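Local coordinates for protein putative modulator of DNA gyrase (Bacteroides thetaiotaomicron, PDB 1VPB) that is a putative modulator of DNA gyrase from the peptidase U62 (PmbA/TldD) family and may act as a metallopeptidase, at residues A[137-140]-A[141-145]; A[212-216]-A[217-221]; A[226-229]-A[230-233]; A[320-324]-A[325-329]; A[418-421]-A[422-425]. All coordinates share one frame; numbering follows the deposited sequence. Where two conformers were deposited one is given.

Contact 1. Residues A[137-140]-A[141-145]; sequences NPDD and KIEMA
Asp140 O accepts from Met144 N at 3.0 Å, with an N-H...O angle of 156°, the shortest hydrogen bond between residues 137-140 and 141-145. The Met144 side chain also passes this oxygen: its CG lies 3.3 Å from Asp140 O before the chain runs on, extended, to Met217. One residue earlier, Glu143 N donates to Asp139 O. Ile142 N meets Pro138 O at 3.1 Å and almost in line with the carbonyl, whereas the bond from Lys141 N to Asn137 O is weak. Lys141 leaves as an extended chain, its CD 4.0 Å from Pro138 CA, and forms a salt bridge with Asp168 at the far end. Asp139 and Glu143 lie alongside each other with their carboxylates nearly perpendicular, Asp139 OD1 standing 4.1 Å from Glu143 OE2. The strain between these like charges is probably eased by Lys146, which pairs with Glu143. Tyr103 of the second subunit packs on Asp139. The turn is opened by Asn137, whose CG stands anti to the backbone N (chi1 176°); its OD1 receives Asp139 N at 2.9 Å from above the amide carbonyl plane, the capping bond of an N-cap residue at the start of helix 138-150.

Contact 2. Residues A[212-216]-A[217-221]; sequences ESSLY and MNDLI
Tyr216 O draws the two segments together by polar contact, receiving Asp219 N and Leu220 N, each at 3.1 Å and each a weak, bent bond. On the strand side, in the conformer described, Ser214 OG lies anti to its own N (chi1 -176°) and accepts from Tyr216 N at 3.1 Å, an ST turn that bends the chain out of strand 207-214. A water joins the two arms further back, lying 3.0 Å from Ile221 N and 2.9 Å from Ser213 O, one of several acceptors competing for its protons.

Apolar contact is made by Leu220, whose CD1 reaches 3.6 Å from Ser213 CA, while its side chain also packs on Tyr190 and Leu192 of strand 181-198.

Van der Waals contact of a polar group joins Glu212, bent at chi2, to Ile221, which it crosses at a slant, OE1 3.6 Å from Ile221 CD1; OE2 is bonded to Trp210 NE1. Ile221 O, against which Glu212 CB packs, is buried without a polar partner.

Charge meets ring obliquely where Asp219 lies beside Tyr216: OD2 comes 3.4 Å from Tyr216 CB, with the carboxylate and ring planes 41° apart. Tyr216 OH is held by Lys127 O, and Lys302 makes a cation-pi contact with the ring. With two weak bonds to Tyr216 O, the reversal probably depends as much on the sound ST-turn bond, the water and the Leu220 packing.

Contact 3. Residues A[226-229]-A[230-233]; sequences GQKA and LERV
Ala229 O and Val233 N, 3.0 Å apart, belong to the close-packed flank of helix 225-234. Val233 CG1 lies 3.5 Å from that same Ala229 O, and the side chains of Ala229, Leu230 and Val233 rest on strand 181-198. Next to this flank, Arg232 N donates to Lys228 O at 2.9 Å. The first carbons of the arginine fold back over this carbonyl, with CD only 3.3 Å from Lys228 O, and a bend at chi3 (67°) turns the guanidinium end away so that NE can bond to Tyr209 O.

The other flank is exposed and carries one side-chain bond. Gln227 and Glu231 cross obliquely, one helical turn apart, and Gln227 NE2 donates to Glu231 OE2 at 2.8 Å with an N-H...O angle of 160°. The oxygen is met on its syn side, somewhat out of the carboxylate plane, yet it lies close to the amide plane of Gln227; the two flat groups themselves stand 86° apart. Glu231 also keeps its CG 3.3 Å from Gln227 O. Lys228 NZ remains 6.5 Å from Glu231 OE1, too far for an ion pair, which implies that a neutral amide, and not the neighbouring lysine, meets the glutamate charge within this turn.

Contact 4. Residues A[320-324]-A[325-329]; sequences SIFDK and GVLNT
A two-residue beta hairpin turns here through a type I' turn from Asp323 to Val326, at the edge of its sheet. Asp323 and Val326 form the hydrogen-bonded antiparallel pair that closes it: Asp323 N donates to Val326 O at 2.9 Å, in the carbonyl plane, and Val326 N returns a bond to Asp323 O at 3.0 Å from well above the Asp323 carbonyl plane. Gly325 has a positive phi, where a beta carbon would jam against Lys324 O. On the other side of strand 319-323, toward strand 294-296, Ile321 and Phe322 both face Leu294, a classic beta bulge.

In the non-hydrogen-bonded pair, Phe322 CG stands anti to the carbonyl carbon (chi1 -73°), which lays the ring across Leu327. Leu327 CD1 sits over one face, 4.1 Å from the ring centroid and 22° off the normal, a CH-pi contact; Gly325 O lies near the ring plane, at the edge, 4.0 Å from Phe322 CD1. A serine in place of Phe322 would probably leave Leu327 CD1 without its aromatic floor and open a gap beside Leu292, which also touches the Phe322 side chain.

Further from the turn, Asn328 N donates to Ile321 O at 2.6 Å, while Asn328 OD1 is bonded to Asn284. Its ND2 holds a water weakly linked to Asp323 OD2, and donates almost straight (174°) to Ser320 OG at 3.0 Å, that oxygen lying in the amide plane.

Contact 5. Residues A[418-421]-A[422-425]; sequences TLWN and SLVA
Ser422 folds back on the last turn of the helix before it, starting with CB, which lies 3.5 Å from both Thr418 O and Leu419 O. From CB the hydroxyl is set between the backbone N and the carbonyl carbon (chi1 71°), which swings it back over the helix. OG, at the tip, donates to Leu419 O at 2.7 Å, approaching with a modest tilt from the carbonyl plane, with a weak bond to Glu444 O besides. Ser422 N bonds to Leu419 O at 2.9 Å, but from well above the plane, so one carbonyl is gripped twice by a single residue.

This is the junction at which helix 416-421 gives way to strand 423-426; the strand pairs with 441-443, and Val424 and Ala425 both face Val442 in a classic beta bulge. An alanine in place of Ser422 removes OG, and Leu419 O would probably lose the second of its two Ser422 donors, the exit from the helix being less firmly fixed.

Leu423 and Trp420 run alongside each other. Leu423 CD2 comes up at the indole edge, near its plane, 4.0 Å from Trp420 CZ3. Phe443 meets the indole edge-to-face, and Trp420 NE1 is hydrogen-bonded to Leu259 O.

Overall arrangement
Contacts 1, 2 and 3 lie in the PmbA/TldA central domain region, contacts 4 and 5 in the C-terminal domain region, the centres of contacts 1 and 4 about 44 Å apart. Contacts 1 and 2 touch, Met144 CE lying 3.6 Å from Met217 SD. Exposed faces carry Asp140 and Glu143, Gln227 and Glu231, or Asp323 and Lys324; buried ones carry Lys141 and Ile142, Ala229 and Val233, Phe322 and Leu327, or Trp420 and Leu423. Helical contacts 1 and 3 share i to i+4 backbone bonds. Contact 2 rests on weak bonds to one carbonyl and an ST turn; like contact 4 it includes a water. Contacts 4 and 5 pack an aromatic ring against a leucine.

Contact 1. Residues A[137-140]-A[141-145]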
loop_
_atom_site.group_PDB
_atom_site.type_symbol
_atom_site.label_atom_id
_atom_site.label_comp_id
_atom_site.label_asym_id
_atom_site.label_seq_id
_atom_site.Cartn_x
_atom_site.Cartn_y
_atom_site.Cartn_z
ATOM N N ASN A 137 -7.197 -9.821 28.325
ATOM C CA ASN A 137 -6.113 -10.784 28.487
ATOM C C ASN A 137 -5.738 -11.300 27.084
ATOM O O ASN A 137 -6.590 -11.812 26.350
ATOM C CB ASN A 137 -6.591 -11.964 29.342
ATOM C CG ASN A 137 -5.536 -13.074 29.487
ATOM O OD1 ASN A 137 -4.436 -13.001 28.920
ATOM N ND2 ASN A 137 -5.877 -14.117 30.264
ATOM N N PRO A 138 -4.480 -11.137 26.685
ATOM C CA PRO A 138 -4.069 -11.535 25.340
ATOM C C PRO A 138 -4.353 -12.981 25.092
ATOM O O PRO A 138 -4.621 -13.405 23.961
ATOM C CB PRO A 138 -2.546 -11.255 25.361
ATOM C CG PRO A 138 -2.450 -10.084 26.285
ATOM C CD PRO A 138 -3.375 -10.513 27.421
ATOM N N ASP A 139 -4.318 -13.794 26.117
ATOM C CA ASP A 139 -4.627 -15.187 25.907
ATOM C C ASP A 139 -6.056 -15.492 25.434
ATOM O O ASP A 139 -6.297 -16.414 24.641
ATOM C CB ASP A 139 -4.328 -15.935 27.202
ATOM C CG ASP A 139 -4.145 -17.417 26.999
ATOM O OD1 ASP A 139 -3.750 -17.885 25.878
ATOM O OD2 ASP A 139 -4.367 -18.192 27.948
ATOM N N ASP A 140 -7.034 -14.714 25.905
ATOM C CA ASP A 140 -8.406 -14.835 25.390
ATOM C C ASP A 140 -8.510 -14.431 23.907
ATOM O O ASP A 140 -9.261 -15.014 23.136
ATOM C CB ASP A 140 -9.329 -13.937 26.213
ATOM C CG ASP A 140 -9.427 -14.375 27.661
ATOM O OD1 ASP A 140 -9.269 -15.568 27.939
ATOM O OD2 ASP A 140 -9.690 -13.576 28.566
ATOM N N LYS A 141 -7.723 -13.427 23.535
ATOM C CA LYS A 141 -7.684 -12.913 22.158
ATOM C C LYS A 141 -7.186 -14.019 21.223
ATOM O O LYS A 141 -7.840 -14.374 20.243
ATOM C CB LYS A 141 -6.805 -11.646 22.078
ATOM C CG LYS A 141 -7.224 -10.471 22.962
ATOM C CD LYS A 141 -6.266 -9.350 22.826
ATOM C CE LYS A 141 -6.540 -8.239 23.804
ATOM N NZ LYS A 141 -5.706 -7.035 23.663
ATOM N N ILE A 142 -6.032 -14.600 21.525
ATOM C CA ILE A 142 -5.537 -15.643 20.646
ATOM C C ILE A 142 -6.429 -16.896 20.661
ATOM O O ILE A 142 -6.588 -17.561 19.636
ATOM C CB ILE A 142 -4.068 -15.982 20.944
ATOM C CG1 ILE A 142 -3.507 -16.794 19.784
ATOM C CG2 ILE A 142 -3.942 -16.739 22.255
ATOM C CD1 ILE A 142 -2.159 -17.337 20.021
ATOM N N GLU A 143 -7.052 -17.213 21.794
ATOM C CA GLU A 143 -8.039 -18.298 21.818
ATOM C C GLU A 143 -9.216 -18.093 20.855
ATOM O O GLU A 143 -9.725 -19.066 20.229
ATOM C CB GLU A 143 -8.604 -18.528 23.227
ATOM C CG GLU A 143 -7.650 -19.200 24.202
ATOM C CD GLU A 143 -7.121 -20.547 23.723
ATOM O OE1 GLU A 143 -7.926 -21.359 23.208
ATOM O OE2 GLU A 143 -5.888 -20.772 23.844
ATOM N N MET A 144 -9.720 -16.862 20.776
ATOM C CA MET A 144 -10.771 -16.563 19.804
ATOM C C MET A 144 -10.340 -16.885 18.389
ATOM O O MET A 144 -11.136 -17.401 17.631
ATOM C CB MET A 144 -11.201 -15.103 19.861
ATOM C CG MET A 144 -11.859 -14.706 21.166
ATOM S SD MET A 144 -12.201 -12.941 21.288
ATOM C CE MET A 144 -12.357 -12.794 23.015
ATOM N N ALA A 145 -9.106 -16.528 18.019
ATOM C CA ALA A 145 -8.631 -16.815 16.673
ATOM C C ALA A 145 -8.494 -18.316 16.456
ATOM O O ALA A 145 -8.833 -18.867 15.397
ATOM C CB ALA A 145 -7.351 -16.103 16.435
#

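Contact 2. Residues A[212-216]-A[217-221]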
loop_
_atom_site.group_PDB
_atom_site.type_symbol
_atom_site.label_atom_id
_atom_site.label_comp_id
_atom_site.label_asym_id
_atom_site.label_seq_id
_atom_site.Cartn_x
_atom_site.Cartn_y
_atom_site.Cartn_z
ATOM N N GLU A 212 -15.694 -10.345 11.266
ATOM C CA GLU A 212 -16.617 -9.663 12.134
ATOM C C GLU A 212 -15.781 -8.588 12.826
ATOM O O GLU A 212 -14.575 -8.792 13.039
ATOM C CB GLU A 212 -17.137 -10.595 13.201
ATOM C CG GLU A 212 -18.023 -11.742 12.718
ATOM C CD GLU A 212 -19.371 -11.351 12.170
ATOM O OE1 GLU A 212 -19.755 -10.176 12.218
ATOM O OE2 GLU A 212 -20.068 -12.294 11.680
ATOM N N SER A 213 -16.422 -7.453 13.125
ATOM C CA SER A 213 -15.780 -6.398 13.917
ATOM C C SER A 213 -16.756 -5.673 14.824
ATOM O O SER A 213 -17.982 -5.760 14.671
ATOM C CB SER A 213 -14.991 -5.434 12.999
ATOM O OG SER A 213 -15.854 -4.710 12.163
ATOM N N SER A 214 -16.213 -4.979 15.814
ATOM C CA SER A 214 -17.010 -4.198 16.750
ATOM C C SER A 214 -16.116 -3.186 17.464
ATOM O O SER A 214 -14.906 -3.400 17.579
ATOM C CB SER A 214 -17.631 -5.097 17.824
ATOM O OG SER A 214 -18.488 -4.341 18.681
ATOM N N LEU A 215 -16.732 -2.140 18.011
ATOM C CA LEU A 215 -16.040 -1.192 18.816
ATOM C C LEU A 215 -15.824 -1.779 20.236
ATOM O O LEU A 215 -14.997 -1.286 20.994
ATOM C CB LEU A 215 -16.869 0.085 18.896
ATOM C CG LEU A 215 -17.133 0.837 17.585
ATOM C CD1 LEU A 215 -17.843 2.148 17.904
ATOM C CD2 LEU A 215 -15.849 1.162 16.920
ATOM N N TYR A 216 -16.650 -2.793 20.626
ATOM C CA TYR A 216 -16.616 -3.399 21.972
ATOM C C TYR A 216 -16.353 -4.924 21.940
ATOM O O TYR A 216 -16.950 -5.625 21.156
ATOM C CB TYR A 216 -17.998 -3.214 22.638
ATOM C CG TYR A 216 -18.250 -1.791 23.052
ATOM C CD1 TYR A 216 -18.583 -0.823 22.135
ATOM C CD2 TYR A 216 -18.019 -1.395 24.335
ATOM C CE1 TYR A 216 -18.773 0.506 22.524
ATOM C CE2 TYR A 216 -18.226 -0.079 24.741
ATOM C CZ TYR A 216 -18.553 0.866 23.820
ATOM O OH TYR A 216 -18.751 2.174 24.240
ATOM N N MET A 217 -15.424 -5.386 22.758
ATOM C CA MET A 217 -15.065 -6.834 22.806
ATOM C C MET A 217 -16.288 -7.639 23.117
ATOM O O MET A 217 -16.545 -8.702 22.508
ATOM C CB MET A 217 -13.954 -7.086 23.817
ATOM C CG MET A 217 -13.604 -8.568 23.966
ATOM S SD MET A 217 -13.034 -9.330 22.429
ATOM C CE MET A 217 -11.341 -9.046 22.709
ATOM N N ASN A 218 -17.088 -7.123 24.054
ATOM C CA ASN A 218 -18.286 -7.831 24.472
ATOM C C ASN A 218 -19.295 -8.027 23.337
ATOM O O ASN A 218 -20.005 -9.024 23.316
ATOM C CB ASN A 218 -18.953 -7.106 25.636
ATOM C CG ASN A 218 -20.028 -7.944 26.291
ATOM O OD1 ASN A 218 -21.203 -7.616 26.208
ATOM N ND2 ASN A 218 -19.632 -9.045 26.910
ATOM N N ASP A 219 -19.357 -7.089 22.404
ATOM C CA ASP A 219 -20.261 -7.129 21.287
ATOM C C ASP A 219 -19.738 -7.840 20.049
ATOM O O ASP A 219 -20.499 -8.141 19.130
ATOM C CB ASP A 219 -20.710 -5.716 20.892
ATOM C CG ASP A 219 -21.325 -4.947 22.040
ATOM O OD1 ASP A 219 -21.849 -5.555 23.004
ATOM O OD2 ASP A 219 -21.351 -3.702 22.064
ATOM N N LEU A 220 -18.447 -8.107 19.988
ATOM C CA LEU A 220 -17.913 -8.754 18.787
ATOM C C LEU A 220 -18.491 -10.153 18.660
ATOM O O LEU A 220 -18.456 -10.938 19.614
ATOM C CB LEU A 220 -16.400 -8.852 18.918
ATOM C CG LEU A 220 -15.559 -9.561 17.851
ATOM C CD1 LEU A 220 -15.598 -8.806 16.527
ATOM C CD2 LEU A 220 -14.107 -9.738 18.368
ATOM N N ILE A 221 -18.983 -10.450 17.467
ATOM C CA ILE A 221 -19.389 -11.790 17.120
ATOM C C ILE A 221 -18.144 -12.637 16.913
ATOM O O ILE A 221 -17.305 -12.316 16.084
ATOM C CB ILE A 221 -20.235 -11.793 15.865
ATOM C CG1 ILE A 221 -21.567 -11.066 16.097
ATOM C CG2 ILE A 221 -20.523 -13.224 15.439
ATOM C CD1 ILE A 221 -22.185 -10.587 14.823
HETATM O O HOH W 1 -19.327 -8.145 15.615
#

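Contact 3. Residues A[226-229]-A[230-233]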
loop_
_atom_site.group_PDB
_atom_site.type_symbol
_atom_site.label_atom_id
_atom_site.label_comp_id
_atom_site.label_asym_id
_atom_site.label_seq_id
_atom_site.Cartn_x
_atom_site.Cartn_y
_atom_site.Cartn_z
ATOM N N GLY A 226 -15.400 -19.058 10.918
ATOM C CA GLY A 226 -14.704 -20.089 10.154
ATOM C C GLY A 226 -15.715 -20.889 9.358
ATOM O O GLY A 226 -15.527 -21.181 8.177
ATOM N N GLN A 227 -16.837 -21.171 10.002
ATOM C CA GLN A 227 -17.932 -21.825 9.327
ATOM C C GLN A 227 -18.373 -21.080 8.064
ATOM O O GLN A 227 -18.433 -21.672 6.983
ATOM C CB GLN A 227 -19.102 -21.965 10.282
ATOM C CG GLN A 227 -20.185 -22.896 9.760
ATOM C CD GLN A 227 -21.459 -22.779 10.556
ATOM O OE1 GLN A 227 -21.424 -22.527 11.765
ATOM N NE2 GLN A 227 -22.593 -22.961 9.887
ATOM N N LYS A 228 -18.671 -19.792 8.195
ATOM C CA LYS A 228 -19.079 -18.970 7.059
ATOM C C LYS A 228 -18.050 -18.904 5.948
ATOM O O LYS A 228 -18.406 -18.992 4.771
ATOM C CB LYS A 228 -19.415 -17.545 7.501
ATOM C CG LYS A 228 -20.805 -17.436 8.162
ATOM C CD LYS A 228 -21.073 -16.003 8.645
ATOM C CE LYS A 228 -22.267 -15.875 9.611
ATOM N NZ LYS A 228 -22.035 -16.535 10.927
ATOM N N ALA A 229 -16.767 -18.793 6.297
ATOM C CA ALA A 229 -15.726 -18.778 5.256
ATOM C C ALA A 229 -15.698 -20.091 4.493
ATOM O O ALA A 229 -15.475 -20.100 3.283
ATOM C CB ALA A 229 -14.336 -18.501 5.869
ATOM N N LEU A 230 -15.875 -21.195 5.220
ATOM C CA LEU A 230 -15.852 -22.497 4.569
ATOM C C LEU A 230 -17.028 -22.624 3.598
ATOM O O LEU A 230 -16.876 -23.078 2.457
ATOM C CB LEU A 230 -15.875 -23.625 5.603
ATOM C CG LEU A 230 -15.887 -25.022 4.990
ATOM C CD1 LEU A 230 -14.710 -25.212 4.057
ATOM C CD2 LEU A 230 -15.913 -26.094 6.059
ATOM N N GLU A 231 -18.205 -22.241 4.068
ATOM C CA GLU A 231 -19.419 -22.263 3.235
ATOM C C GLU A 231 -19.237 -21.407 1.972
ATOM O O GLU A 231 -19.578 -21.838 0.886
ATOM C CB GLU A 231 -20.642 -21.812 4.049
ATOM C CG GLU A 231 -20.973 -22.739 5.223
ATOM C CD GLU A 231 -21.962 -22.130 6.237
ATOM O OE1 GLU A 231 -22.253 -20.897 6.163
ATOM O OE2 GLU A 231 -22.439 -22.900 7.130
ATOM N N ARG A 232 -18.648 -20.238 2.115
ATOM C CA ARG A 232 -18.381 -19.326 1.000
ATOM C C ARG A 232 -17.385 -19.851 -0.022
ATOM O O ARG A 232 -17.540 -19.636 -1.236
ATOM C CB ARG A 232 -17.873 -17.996 1.511
ATOM C CG ARG A 232 -18.974 -17.178 2.083
ATOM C CD ARG A 232 -18.505 -16.131 3.056
ATOM N NE ARG A 232 -17.724 -15.077 2.419
ATOM C CZ ARG A 232 -18.261 -14.076 1.714
ATOM N NH1 ARG A 232 -19.577 -14.045 1.463
ATOM N NH2 ARG A 232 -17.470 -13.128 1.231
ATOM N N VAL A 233 -16.339 -20.512 0.438
ATOM C CA VAL A 233 -15.357 -20.981 -0.523
ATOM C C VAL A 233 -15.875 -22.210 -1.276
ATOM O O VAL A 233 -15.551 -22.372 -2.442
ATOM C CB VAL A 233 -13.980 -21.245 0.103
ATOM C CG1 VAL A 233 -14.024 -22.416 1.105
ATOM C CG2 VAL A 233 -12.952 -21.427 -1.002
#

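Contact 4. Residues A[320-324]-A[325-329]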
loop_
_atom_site.group_PDB
_atom_site.type_symbol
_atom_site.label_atom_id
_atom_site.label_comp_id
_atom_site.label_asym_id
_atom_site.label_seq_id
_atom_site.Cartn_x
_atom_site.Cartn_y
_atom_site.Cartn_z
ATOM N N SER A 320 -28.990 14.758 4.129
ATOM C CA SER A 320 -29.537 14.003 3.038
ATOM C C SER A 320 -28.491 14.010 1.910
ATOM O O SER A 320 -28.124 15.059 1.410
ATOM C CB SER A 320 -30.795 14.681 2.515
ATOM O OG SER A 320 -31.250 13.983 1.388
ATOM N N ILE A 321 -28.057 12.826 1.512
ATOM C CA ILE A 321 -27.211 12.694 0.318
ATOM C C ILE A 321 -28.091 12.466 -0.891
ATOM O O ILE A 321 -28.053 13.281 -1.838
ATOM C CB ILE A 321 -26.182 11.583 0.480
ATOM C CG1 ILE A 321 -25.228 11.962 1.616
ATOM C CG2 ILE A 321 -25.411 11.381 -0.849
ATOM C CD1 ILE A 321 -24.350 10.868 2.078
ATOM N N PHE A 322 -28.918 11.415 -0.836
ATOM C CA PHE A 322 -29.983 11.222 -1.822
ATOM C C PHE A 322 -31.318 11.107 -1.087
ATOM O O PHE A 322 -31.411 10.372 -0.083
ATOM C CB PHE A 322 -29.774 9.922 -2.588
ATOM C CG PHE A 322 -28.655 9.966 -3.568
ATOM C CD1 PHE A 322 -28.869 10.473 -4.831
ATOM C CD2 PHE A 322 -27.410 9.443 -3.246
ATOM C CE1 PHE A 322 -27.849 10.495 -5.764
ATOM C CE2 PHE A 322 -26.365 9.511 -4.154
ATOM C CZ PHE A 322 -26.601 10.035 -5.420
ATOM N N ASP A 323 -32.315 11.806 -1.620
ATOM C CA ASP A 323 -33.702 11.695 -1.157
ATOM C C ASP A 323 -34.542 11.225 -2.341
ATOM O O ASP A 323 -34.816 11.989 -3.270
ATOM C CB ASP A 323 -34.119 13.056 -0.628
ATOM C CG ASP A 323 -35.537 13.086 -0.115
ATOM O OD1 ASP A 323 -36.191 12.035 0.007
ATOM O OD2 ASP A 323 -36.067 14.165 0.175
ATOM N N LYS A 324 -34.866 9.936 -2.323
ATOM C CA LYS A 324 -35.637 9.312 -3.362
ATOM C C LYS A 324 -35.056 9.677 -4.726
ATOM O O LYS A 324 -35.765 10.081 -5.644
ATOM C CB LYS A 324 -37.123 9.739 -3.253
ATOM C CG LYS A 324 -37.823 9.133 -2.011
ATOM C CD LYS A 324 -39.289 9.576 -1.920
ATOM C CE LYS A 324 -39.851 9.332 -0.528
ATOM N NZ LYS A 324 -39.740 7.909 -0.087
ATOM N N GLY A 325 -33.734 9.556 -4.834
ATOM C CA GLY A 325 -33.037 9.705 -6.103
ATOM C C GLY A 325 -32.528 11.088 -6.434
ATOM O O GLY A 325 -31.816 11.270 -7.416
ATOM N N VAL A 326 -32.910 12.066 -5.614
ATOM C CA VAL A 326 -32.467 13.440 -5.809
ATOM C C VAL A 326 -31.174 13.595 -5.023
ATOM O O VAL A 326 -31.124 13.317 -3.817
ATOM C CB VAL A 326 -33.496 14.434 -5.321
ATOM C CG1 VAL A 326 -32.933 15.874 -5.374
ATOM C CG2 VAL A 326 -34.762 14.297 -6.140
ATOM N N LEU A 327 -30.126 14.034 -5.697
ATOM C CA LEU A 327 -28.853 14.305 -5.023
ATOM C C LEU A 327 -28.909 15.621 -4.256
ATOM O O LEU A 327 -29.264 16.674 -4.839
ATOM C CB LEU A 327 -27.742 14.403 -6.064
ATOM C CG LEU A 327 -26.358 14.742 -5.529
ATOM C CD1 LEU A 327 -25.897 13.671 -4.532
ATOM C CD2 LEU A 327 -25.422 14.859 -6.712
ATOM N N ASN A 328 -28.566 15.587 -2.971
ATOM C CA ASN A 328 -28.727 16.762 -2.151
ATOM C C ASN A 328 -27.478 17.367 -1.509
ATOM O O ASN A 328 -27.576 18.418 -0.882
ATOM C CB ASN A 328 -29.734 16.502 -1.034
ATOM C CG ASN A 328 -31.171 16.531 -1.537
ATOM O OD1 ASN A 328 -31.517 17.263 -2.468
ATOM N ND2 ASN A 328 -32.016 15.752 -0.909
ATOM N N THR A 329 -26.346 16.663 -1.593
ATOM C CA THR A 329 -25.095 17.057 -0.917
ATOM C C THR A 329 -23.868 16.800 -1.765
ATOM O O THR A 329 -23.755 15.735 -2.383
ATOM C CB THR A 329 -24.943 16.231 0.371
ATOM O OG1 THR A 329 -25.984 16.584 1.277
ATOM C CG2 THR A 329 -23.670 16.592 1.124
HETATM O O HOH W 2 -34.811 16.366 -2.016
#

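Contact 5. Residues A[418-421]-A[422-425]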
loop_
_atom_site.group_PDB
_atom_site.type_symbol
_atom_site.label_atom_id
_atom_site.label_comp_id
_atom_site.label_asym_id
_atom_site.label_seq_id
_atom_site.Cartn_x
_atom_site.Cartn_y
_atom_site.Cartn_z
ATOM N N THR A 418 -27.202 5.504 -14.480
ATOM C CA THR A 418 -28.340 4.672 -14.905
ATOM C C THR A 418 -28.439 3.399 -14.071
ATOM O O THR A 418 -29.539 2.880 -13.808
ATOM C CB THR A 418 -28.357 4.409 -16.434
ATOM O OG1 THR A 418 -27.027 4.144 -16.929
ATOM C CG2 THR A 418 -28.807 5.682 -17.158
ATOM N N LEU A 419 -27.310 2.865 -13.641
ATOM C CA LEU A 419 -27.345 1.751 -12.710
ATOM C C LEU A 419 -28.136 2.121 -11.448
ATOM O O LEU A 419 -29.097 1.427 -11.086
ATOM C CB LEU A 419 -25.952 1.341 -12.292
ATOM C CG LEU A 419 -25.953 0.183 -11.272
ATOM C CD1 LEU A 419 -26.477 -1.143 -11.787
ATOM C CD2 LEU A 419 -24.573 0.021 -10.716
ATOM N N TRP A 420 -27.778 3.236 -10.851
ATOM C CA TRP A 420 -28.416 3.666 -9.614
ATOM C C TRP A 420 -29.851 4.176 -9.910
ATOM O O TRP A 420 -30.688 4.234 -9.010
ATOM C CB TRP A 420 -27.548 4.640 -8.857
ATOM C CG TRP A 420 -26.472 3.915 -8.110
ATOM C CD1 TRP A 420 -25.163 3.772 -8.470
ATOM C CD2 TRP A 420 -26.634 3.154 -6.905
ATOM N NE1 TRP A 420 -24.490 3.002 -7.549
ATOM C CE2 TRP A 420 -25.365 2.603 -6.577
ATOM C CE3 TRP A 420 -27.718 2.869 -6.069
ATOM C CZ2 TRP A 420 -25.164 1.811 -5.467
ATOM C CZ3 TRP A 420 -27.499 2.113 -4.924
ATOM C CH2 TRP A 420 -26.236 1.583 -4.646
ATOM N N ASN A 421 -30.139 4.506 -11.162
ATOM C CA ASN A 421 -31.527 4.819 -11.550
ATOM C C ASN A 421 -32.363 3.563 -11.685
ATOM O O ASN A 421 -33.596 3.666 -11.758
ATOM C CB ASN A 421 -31.596 5.615 -12.867
ATOM C CG ASN A 421 -32.841 6.457 -12.953
ATOM O OD1 ASN A 421 -33.263 7.009 -11.956
ATOM N ND2 ASN A 421 -33.420 6.593 -14.152
ATOM N N SER A 422 -31.728 2.376 -11.771
ATOM C CA SER A 422 -32.450 1.100 -11.955
ATOM C C SER A 422 -32.570 0.227 -10.667
ATOM O O SER A 422 -33.085 -0.881 -10.719
ATOM C CB SER A 422 -31.800 0.293 -13.088
ATOM O OG SER A 422 -30.566 -0.184 -12.667
ATOM N N LEU A 423 -32.163 0.786 -9.526
ATOM C CA LEU A 423 -32.372 0.185 -8.195
ATOM C C LEU A 423 -33.872 0.028 -7.942
ATOM O O LEU A 423 -34.588 1.041 -7.922
ATOM C CB LEU A 423 -31.764 1.083 -7.127
ATOM C CG LEU A 423 -31.831 0.594 -5.683
ATOM C CD1 LEU A 423 -30.877 -0.582 -5.486
ATOM C CD2 LEU A 423 -31.461 1.718 -4.746
ATOM N N VAL A 424 -34.322 -1.221 -7.754
ATOM C CA VAL A 424 -35.743 -1.495 -7.510
ATOM C C VAL A 424 -36.068 -1.903 -6.099
ATOM O O VAL A 424 -37.235 -1.819 -5.726
ATOM C CB VAL A 424 -36.316 -2.558 -8.453
ATOM C CG1 VAL A 424 -36.340 -1.995 -9.859
ATOM C CG2 VAL A 424 -35.540 -3.847 -8.365
ATOM N N ALA A 425 -35.075 -2.356 -5.335
ATOM C CA ALA A 425 -35.306 -2.731 -3.943
ATOM C C ALA A 425 -34.052 -2.647 -3.128
ATOM O O ALA A 425 -32.950 -2.843 -3.671
ATOM C CB ALA A 425 -35.824 -4.148 -3.880
#